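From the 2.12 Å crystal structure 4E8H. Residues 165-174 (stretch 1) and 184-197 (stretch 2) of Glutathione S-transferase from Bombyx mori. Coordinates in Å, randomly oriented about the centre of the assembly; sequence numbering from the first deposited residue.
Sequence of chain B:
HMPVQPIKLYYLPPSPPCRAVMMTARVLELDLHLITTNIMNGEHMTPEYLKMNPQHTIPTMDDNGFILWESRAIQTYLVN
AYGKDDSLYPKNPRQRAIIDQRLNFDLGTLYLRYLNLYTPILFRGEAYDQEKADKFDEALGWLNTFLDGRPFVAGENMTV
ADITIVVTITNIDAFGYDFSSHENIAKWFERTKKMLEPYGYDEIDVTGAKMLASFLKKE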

ATOM      1  N   ILE B 165       7.367  -7.914  -5.430  1.00  7.76           N
ATOM      2  CA  ILE B 165       8.724  -7.533  -5.040  1.00  7.64           C
ATOM      3  C   ILE B 165       9.753  -7.991  -6.089  1.00  7.68           C
ATOM      4  O   ILE B 165      10.673  -7.239  -6.425  1.00  7.66           O
ATOM      5  N   VAL B 166       9.571  -9.201  -6.624  1.00  7.73           N
ATOM      6  CA  VAL B 166      10.506  -9.762  -7.612  1.00  7.91           C
ATOM      7  C   VAL B 166      10.598  -8.937  -8.907  1.00  7.99           C
ATOM      8  O   VAL B 166      11.639  -8.939  -9.566  1.00  8.05           O
ATOM      9  N   VAL B 167       9.521  -8.230  -9.255  1.00  8.04           N
ATOM     10  CA  VAL B 167       9.531  -7.339 -10.418  1.00  8.00           C
ATOM     11  C   VAL B 167      10.629  -6.278 -10.270  1.00  7.99           C
ATOM     12  O   VAL B 167      11.386  -6.021 -11.211  1.00  8.01           O
ATOM     13  N   THR B 168      10.717  -5.691  -9.078  1.00  7.90           N
ATOM     14  CA  THR B 168      11.704  -4.660  -8.769  1.00  7.80           C
ATOM     15  C   THR B 168      13.128  -5.206  -8.803  1.00  7.75           C
ATOM     16  O   THR B 168      14.044  -4.552  -9.313  1.00  7.62           O
ATOM     17  N   ILE B 169      13.302  -6.408  -8.264  1.00  7.72           N
ATOM     18  CA  ILE B 169      14.603  -7.062  -8.246  1.00  7.76           C
ATOM     19  C   ILE B 169      15.006  -7.454  -9.669  1.00  7.76           C
ATOM     20  O   ILE B 169      16.177  -7.322 -10.040  1.00  7.79           O
ATOM     21  N   THR B 170      14.035  -7.899 -10.467  1.00  7.73           N
ATOM     22  CA  THR B 170      14.270  -8.164 -11.888  1.00  7.82           C
ATOM     23  C   THR B 170      14.726  -6.893 -12.616  1.00  8.04           C
ATOM     24  O   THR B 170      15.682  -6.938 -13.395  1.00  8.05           O
ATOM     25  N   ASN B 171      14.060  -5.769 -12.353  1.00  8.14           N
ATOM     26  CA  ASN B 171      14.429  -4.505 -12.992  1.00  8.42           C
ATOM     27  C   ASN B 171      15.855  -4.059 -12.675  1.00  8.68           C
ATOM     28  O   ASN B 171      16.624  -3.755 -13.586  1.00  8.60           O
ATOM     29  N   ILE B 172      16.207  -4.040 -11.390  1.00  9.14           N
ATOM     30  CA  ILE B 172      17.542  -3.592 -10.978  1.00  9.58           C
ATOM     31  C   ILE B 172      18.649  -4.519 -11.496  1.00 10.21           C
ATOM     32  O   ILE B 172      19.744  -4.058 -11.823  1.00 10.30           O
ATOM     33  N   ASP B 173      18.349  -5.814 -11.582  1.00 10.92           N
ATOM     34  CA  ASP B 173      19.255  -6.780 -12.194  1.00 11.74           C
ATOM     35  C   ASP B 173      19.524  -6.398 -13.655  1.00 12.08           C
ATOM     36  O   ASP B 173      20.682  -6.321 -14.077  1.00 12.13           O
ATOM     37  N   ALA B 174      18.454  -6.130 -14.404  1.00 12.44           N
ATOM     38  CA  ALA B 174      18.556  -5.682 -15.796  1.00 12.77           C
ATOM     39  C   ALA B 174      19.289  -4.343 -15.953  1.00 12.98           C
ATOM     40  O   ALA B 174      19.869  -4.072 -17.007  1.00 13.00           O
ATOM     41  N   ASN B 184      20.723 -13.189   1.340  1.00 11.11           N
ATOM     42  CA  ASN B 184      19.326 -13.613   1.431  1.00 10.33           C
ATOM     43  C   ASN B 184      18.534 -13.249   0.180  1.00  9.74           C
ATOM     44  O   ASN B 184      17.761 -14.064  -0.322  1.00  9.65           O
ATOM     45  N   ILE B 185      18.737 -12.031  -0.321  1.00  9.05           N
ATOM     46  CA  ILE B 185      18.089 -11.590  -1.557  1.00  8.39           C
ATOM     47  C   ILE B 185      18.554 -12.451  -2.734  1.00  8.18           C
ATOM     48  O   ILE B 185      17.731 -12.927  -3.517  1.00  7.97           O
ATOM     49  N   ALA B 186      19.866 -12.665  -2.834  1.00  7.98           N
ATOM     50  CA  ALA B 186      20.445 -13.452  -3.925  1.00  7.90           C
ATOM     51  C   ALA B 186      19.840 -14.851  -4.030  1.00  7.91           C
ATOM     52  O   ALA B 186      19.439 -15.274  -5.115  1.00  7.96           O
ATOM     53  N   LYS B 187      19.765 -15.555  -2.899  1.00  7.94           N
ATOM     54  CA  LYS B 187      19.226 -16.917  -2.856  1.00  8.06           C
ATOM     55  C   LYS B 187      17.718 -16.928  -3.089  1.00  7.72           C
ATOM     56  O   LYS B 187      17.201 -17.787  -3.807  1.00  7.52           O
ATOM     57  N   TRP B 188      17.023 -15.972  -2.474  1.00  7.54           N
ATOM     58  CA  TRP B 188      15.584 -15.805  -2.656  1.00  7.43           C
ATOM     59  C   TRP B 188      15.231 -15.524  -4.113  1.00  7.56           C
ATOM     60  O   TRP B 188      14.226 -16.025  -4.615  1.00  7.48           O
ATOM     61  N   PHE B 189      16.053 -14.718  -4.781  1.00  7.89           N
ATOM     62  CA  PHE B 189      15.801 -14.343  -6.173  1.00  8.44           C
ATOM     63  C   PHE B 189      15.921 -15.552  -7.106  1.00  8.92           C
ATOM     64  O   PHE B 189      15.085 -15.737  -7.994  1.00  8.97           O
ATOM     65  N   GLU B 190      16.940 -16.381  -6.885  1.00  9.55           N
ATOM     66  CA  GLU B 190      17.120 -17.603  -7.673  1.00 10.23           C
ATOM     67  C   GLU B 190      15.970 -18.573  -7.420  1.00 10.31           C
ATOM     68  O   GLU B 190      15.458 -19.198  -8.350  1.00 10.35           O
ATOM     69  N   ARG B 191      15.558 -18.666  -6.157  1.00 10.52           N
ATOM     70  CA  ARG B 191      14.442 -19.506  -5.731  1.00 10.63           C
ATOM     71  C   ARG B 191      13.118 -19.107  -6.394  1.00 10.62           C
ATOM     72  O   ARG B 191      12.391 -19.963  -6.897  1.00 10.58           O
ATOM     73  N   THR B 192      12.821 -17.808  -6.393  1.00 10.70           N
ATOM     74  CA  THR B 192      11.537 -17.286  -6.872  1.00 10.76           C
ATOM     75  C   THR B 192      11.436 -17.333  -8.401  1.00 11.12           C
ATOM     76  O   THR B 192      10.370 -17.640  -8.944  1.00 10.92           O
ATOM     77  N   LYS B 193      12.544 -17.041  -9.082  1.00 11.71           N
ATOM     78  CA  LYS B 193      12.642 -17.236 -10.530  1.00 12.41           C
ATOM     79  C   LYS B 193      12.267 -18.667 -10.917  1.00 12.89           C
ATOM     80  O   LYS B 193      11.421 -18.872 -11.789  1.00 12.93           O
ATOM     81  N   LYS B 194      12.882 -19.644 -10.249  1.00 13.52           N
ATOM     82  CA  LYS B 194      12.597 -21.062 -10.493  1.00 14.18           C
ATOM     83  C   LYS B 194      11.123 -21.396 -10.272  1.00 14.30           C
ATOM     84  O   LYS B 194      10.537 -22.175 -11.030  1.00 14.37           O
ATOM     85  N   MET B 195      10.532 -20.799  -9.237  1.00 14.46           N
ATOM     86  CA  MET B 195       9.108 -20.955  -8.953  1.00 14.71           C
ATOM     87  C   MET B 195       8.230 -20.389 -10.068  1.00 14.52           C
ATOM     88  O   MET B 195       7.161 -20.929 -10.358  1.00 14.45           O
ATOM     89  N   LEU B 196       8.690 -19.307 -10.692  1.00 14.39           N
ATOM     90  CA  LEU B 196       7.875 -18.563 -11.652  1.00 14.35           C
ATOM     91  C   LEU B 196       8.133 -18.894 -13.122  1.00 14.59           C
ATOM     92  O   LEU B 196       7.383 -18.446 -13.994  1.00 14.57           O
ATOM     93  N   GLU B 197       9.177 -19.673 -13.403  1.00 14.92           N
ATOM     94  CA  GLU B 197       9.496 -20.049 -14.788  1.00 15.29           C
ATOM     95  C   GLU B 197       8.406 -20.860 -15.505  1.00 15.15           C
ATOM     96  O   GLU B 197       8.221 -20.691 -16.711  1.00 15.30           O
TER

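Two helices that cross steeply can share only a short patch, so their packing depends on a few side chains set deeply into one another. Helices 165-174 and 184-196 of this glutathione S-transferase, inclined at 109° with axes that approach to 11.0 Å, illustrate the principle through reciprocal knobs and holes. V166 (chi1 p), pointing toward the second helix as do I165, I169 and D173, sits among W188, F189, T192 and L196. Its CG2 lies 3.7 Å from both CH2 of W188 and CD1 of F189, and 4.0 Å from CG2 of T192, while its CG1 reaches CD1 of L196 (chi1 m, chi2 t) at 3.9 Å. I185, T192 and L196 point toward the first helix. In return F189 sits among V166, I169, T170 and D173. Its CA-to-CB bond points sideways, but the t rotamer carries the ring to the first helix, where CG2 of I169 (chi1 m, chi2 m) covers one face in a CH-pi contact, 3.9 Å from the ring centroid.

Around this centre, W188 (chi1 t) also starts sideways and swings its indole inward. CG1 of I169 meets the ring edge at CZ3 (3.7 Å), and CG2 of I165 (chi1 m, chi2 t) approaches CH2 at 3.8 Å. I185 (m, t) adds a looser contact, its CG2 4.4 Å from CG2 of I169.

No hydrogen bond joins the helices directly. T192 (chi1 m) donates from OG1 to the carbonyl O of W188 (2.9 Å), leaving its methyl to face V166. T170 (chi1 m) OG1 lies 3.7 Å from CE1 at the edge of the F189 ring; it and W188 NE1 have partners elsewhere in the structure.

At the exposed margin, D173 (chi1 t) brings CG within 4.4 Å of CE2 of F189. Here a water bridges the stretches, donating to D173 OD2 and accepting from K193 NZ, each 3.0 Å from its oxygen. The same K193 NZ forms a salt bridge with E190 OE2 (3.0 Å), so the apolar interlock ends in a hydrated, charged border.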

ATOM      1  CB  ILE B 165       9.069  -8.033  -3.601  1.00  7.56           C
ATOM      2  CG1 ILE B 165       8.300  -7.202  -2.562  1.00  7.53           C
ATOM      3  CG2 ILE B 165      10.575  -7.967  -3.334  1.00  7.50           C
ATOM      4  CD1 ILE B 165       8.276  -7.789  -1.151  1.00  7.07           C
ATOM      5  CB  VAL B 166      10.241 -11.278  -7.902  1.00  7.90           C
ATOM      6  CG1 VAL B 166       9.224 -11.478  -9.022  1.00  7.93           C
ATOM      7  CG2 VAL B 166      11.544 -12.003  -8.228  1.00  8.08           C
ATOM      8  CB  VAL B 167       8.147  -6.670 -10.653  1.00  8.06           C
ATOM      9  CG1 VAL B 167       8.231  -5.622 -11.759  1.00  8.07           C
ATOM     10  CG2 VAL B 167       7.096  -7.717 -11.006  1.00  7.90           C
ATOM     11  CB  THR B 168      11.394  -4.005  -7.402  1.00  7.85           C
ATOM     12  OG1 THR B 168      10.190  -3.241  -7.515  1.00  8.09           O
ATOM     13  CG2 THR B 168      12.522  -3.080  -6.949  1.00  7.75           C
ATOM     14  CB  ILE B 169      14.628  -8.265  -7.259  1.00  7.80           C
ATOM     15  CG1 ILE B 169      14.231  -7.813  -5.841  1.00  7.73           C
ATOM     16  CG2 ILE B 169      15.995  -8.949  -7.245  1.00  7.92           C
ATOM     17  CD1 ILE B 169      15.055  -6.649  -5.262  1.00  7.71           C
ATOM     18  CB  THR B 170      13.025  -8.769 -12.583  1.00  7.85           C
ATOM     19  OG1 THR B 170      12.658  -9.992 -11.930  1.00  7.43           O
ATOM     20  CG2 THR B 170      13.306  -9.068 -14.058  1.00  7.65           C
ATOM     21  CB  ASN B 171      13.434  -3.393 -12.651  1.00  8.33           C
ATOM     22  CG  ASN B 171      12.124  -3.527 -13.404  1.00  8.29           C
ATOM     23  OD1 ASN B 171      12.082  -4.017 -14.534  1.00  8.42           O
ATOM     24  ND2 ASN B 171      11.043  -3.083 -12.780  1.00  7.98           N
ATOM     25  CB  ILE B 172      17.652  -3.308  -9.448  1.00  9.45           C
ATOM     26  CG1 ILE B 172      17.546  -4.596  -8.616  1.00  9.29           C
ATOM     27  CG2 ILE B 172      16.608  -2.264  -9.023  1.00  9.18           C
ATOM     28  CD1 ILE B 172      17.936  -4.427  -7.147  1.00  9.06           C
ATOM     29  CB  ASP B 173      18.680  -8.195 -12.092  1.00 11.87           C
ATOM     30  CG  ASP B 173      19.601  -9.248 -12.680  1.00 12.47           C
ATOM     31  OD1 ASP B 173      20.735  -9.407 -12.179  1.00 12.64           O
ATOM     32  OD2 ASP B 173      19.181  -9.927 -13.641  1.00 13.40           O
ATOM     33  CB  ALA B 174      17.175  -5.609 -16.432  1.00 12.67           C
ATOM     34  CB  ASN B 184      18.642 -13.043   2.677  1.00 10.27           C
ATOM     35  CG  ASN B 184      19.261 -13.547   3.967  1.00 10.58           C
ATOM     36  OD1 ASN B 184      19.773 -14.666   4.034  1.00 10.79           O
ATOM     37  ND2 ASN B 184      19.214 -12.719   5.006  1.00  9.83           N
ATOM     38  CB  ILE B 185      18.311 -10.077  -1.849  1.00  8.29           C
ATOM     39  CG1 ILE B 185      17.696  -9.223  -0.733  1.00  8.03           C
ATOM     40  CG2 ILE B 185      17.709  -9.691  -3.210  1.00  8.02           C
ATOM     41  CD1 ILE B 185      17.827  -7.716  -0.930  1.00  8.00           C
ATOM     42  CB  ALA B 186      21.965 -13.531  -3.785  1.00  7.88           C
ATOM     43  CB  LYS B 187      19.555 -17.593  -1.520  1.00  8.30           C
ATOM     44  CG  LYS B 187      21.039 -17.852  -1.291  1.00  9.61           C
ATOM     45  CD  LYS B 187      21.312 -18.234   0.157  1.00 11.61           C
ATOM     46  CE  LYS B 187      22.785 -18.072   0.501  1.00 12.94           C
ATOM     47  NZ  LYS B 187      23.047 -18.279   1.954  1.00 13.98           N
ATOM     48  CB  TRP B 188      15.053 -14.682  -1.760  1.00  7.26           C
ATOM     49  CG  TRP B 188      13.687 -14.179  -2.143  1.00  7.02           C
ATOM     50  CD1 TRP B 188      12.485 -14.655  -1.706  1.00  6.88           C
ATOM     51  CD2 TRP B 188      13.386 -13.099  -3.040  1.00  6.94           C
ATOM     52  NE1 TRP B 188      11.455 -13.943  -2.272  1.00  6.80           N
ATOM     53  CE2 TRP B 188      11.979 -12.982  -3.095  1.00  6.95           C
ATOM     54  CE3 TRP B 188      14.169 -12.219  -3.802  1.00  6.86           C
ATOM     55  CZ2 TRP B 188      11.336 -12.022  -3.883  1.00  6.84           C
ATOM     56  CZ3 TRP B 188      13.528 -11.266  -4.590  1.00  6.91           C
ATOM     57  CH2 TRP B 188      12.125 -11.175  -4.621  1.00  6.98           C
ATOM     58  CB  PHE B 189      16.722 -13.186  -6.597  1.00  8.29           C
ATOM     59  CG  PHE B 189      16.509 -12.695  -8.011  1.00  8.17           C
ATOM     60  CD1 PHE B 189      15.241 -12.342  -8.475  1.00  8.14           C
ATOM     61  CD2 PHE B 189      17.597 -12.547  -8.869  1.00  8.15           C
ATOM     62  CE1 PHE B 189      15.061 -11.876  -9.785  1.00  8.20           C
ATOM     63  CE2 PHE B 189      17.429 -12.081 -10.175  1.00  8.19           C
ATOM     64  CZ  PHE B 189      16.159 -11.746 -10.634  1.00  8.08           C
ATOM     65  CB  GLU B 190      18.468 -18.268  -7.371  1.00 10.39           C
ATOM     66  CG  GLU B 190      19.695 -17.428  -7.743  1.00 11.62           C
ATOM     67  CD  GLU B 190      19.722 -17.010  -9.209  1.00 13.13           C
ATOM     68  OE1 GLU B 190      19.475 -17.869 -10.084  1.00 13.75           O
ATOM     69  OE2 GLU B 190      19.999 -15.821  -9.485  1.00 13.67           O
ATOM     70  CB  ARG B 191      14.313 -19.437  -4.206  1.00 10.70           C
ATOM     71  CG  ARG B 191      13.359 -20.446  -3.582  1.00 11.25           C
ATOM     72  CD  ARG B 191      13.361 -20.344  -2.054  1.00 12.09           C
ATOM     73  NE  ARG B 191      14.689 -20.571  -1.480  1.00 12.74           N
ATOM     74  CZ  ARG B 191      15.399 -19.660  -0.818  1.00 13.24           C
ATOM     75  NH1 ARG B 191      14.921 -18.437  -0.618  1.00 13.10           N
ATOM     76  NH2 ARG B 191      16.596 -19.977  -0.342  1.00 13.52           N
ATOM     77  CB  THR B 192      11.270 -15.864  -6.316  1.00 10.72           C
ATOM     78  OG1 THR B 192      11.363 -15.889  -4.886  1.00 10.18           O
ATOM     79  CG2 THR B 192       9.888 -15.352  -6.717  1.00 10.69           C
ATOM     80  CB  LYS B 193      14.047 -16.905 -11.042  1.00 12.38           C
ATOM     81  CG  LYS B 193      14.327 -15.416 -11.197  1.00 12.71           C
ATOM     82  CD  LYS B 193      15.639 -15.158 -11.935  1.00 13.25           C
ATOM     83  CE  LYS B 193      16.849 -15.411 -11.040  1.00 13.41           C
ATOM     84  NZ  LYS B 193      18.136 -15.174 -11.758  1.00 13.40           N
ATOM     85  CB  LYS B 194      13.482 -21.959  -9.622  1.00 14.38           C
ATOM     86  CG  LYS B 194      14.943 -21.997 -10.048  1.00 15.45           C
ATOM     87  CD  LYS B 194      15.743 -22.973  -9.197  1.00 17.02           C
ATOM     88  CE  LYS B 194      17.194 -23.058  -9.653  1.00 17.84           C
ATOM     89  NZ  LYS B 194      17.980 -21.840  -9.298  1.00 18.55           N
ATOM     90  CB  MET B 195       8.748 -20.278  -7.627  1.00 14.89           C
ATOM     91  CG  MET B 195       9.277 -20.989  -6.388  1.00 16.09           C
ATOM     92  SD  MET B 195       8.581 -22.640  -6.165  1.00 18.40           S
ATOM     93  CE  MET B 195       6.907 -22.250  -5.661  1.00 18.12           C
ATOM     94  CB  LEU B 196       8.012 -17.053 -11.415  1.00 14.09           C
ATOM     95  CG  LEU B 196       7.402 -16.490 -10.127  1.00 13.66           C
ATOM     96  CD1 LEU B 196       7.824 -15.041  -9.927  1.00 12.85           C
ATOM     97  CD2 LEU B 196       5.880 -16.617 -10.118  1.00 12.92           C
ATOM     98  CB  GLU B 197      10.858 -20.749 -14.905  1.00 15.48           C
ATOM     99  CG  GLU B 197      12.075 -19.839 -14.698  1.00 16.64           C
ATOM    100  CD  GLU B 197      12.225 -18.724 -15.734  1.00 18.15           C
ATOM    101  OE1 GLU B 197      11.387 -18.597 -16.658  1.00 18.88           O
ATOM    102  OE2 GLU B 197      13.203 -17.959 -15.616  1.00 18.97           O
TER
HETATM  103  O   HOH W   1      18.442 -12.847 -13.615  1.00 16.38           O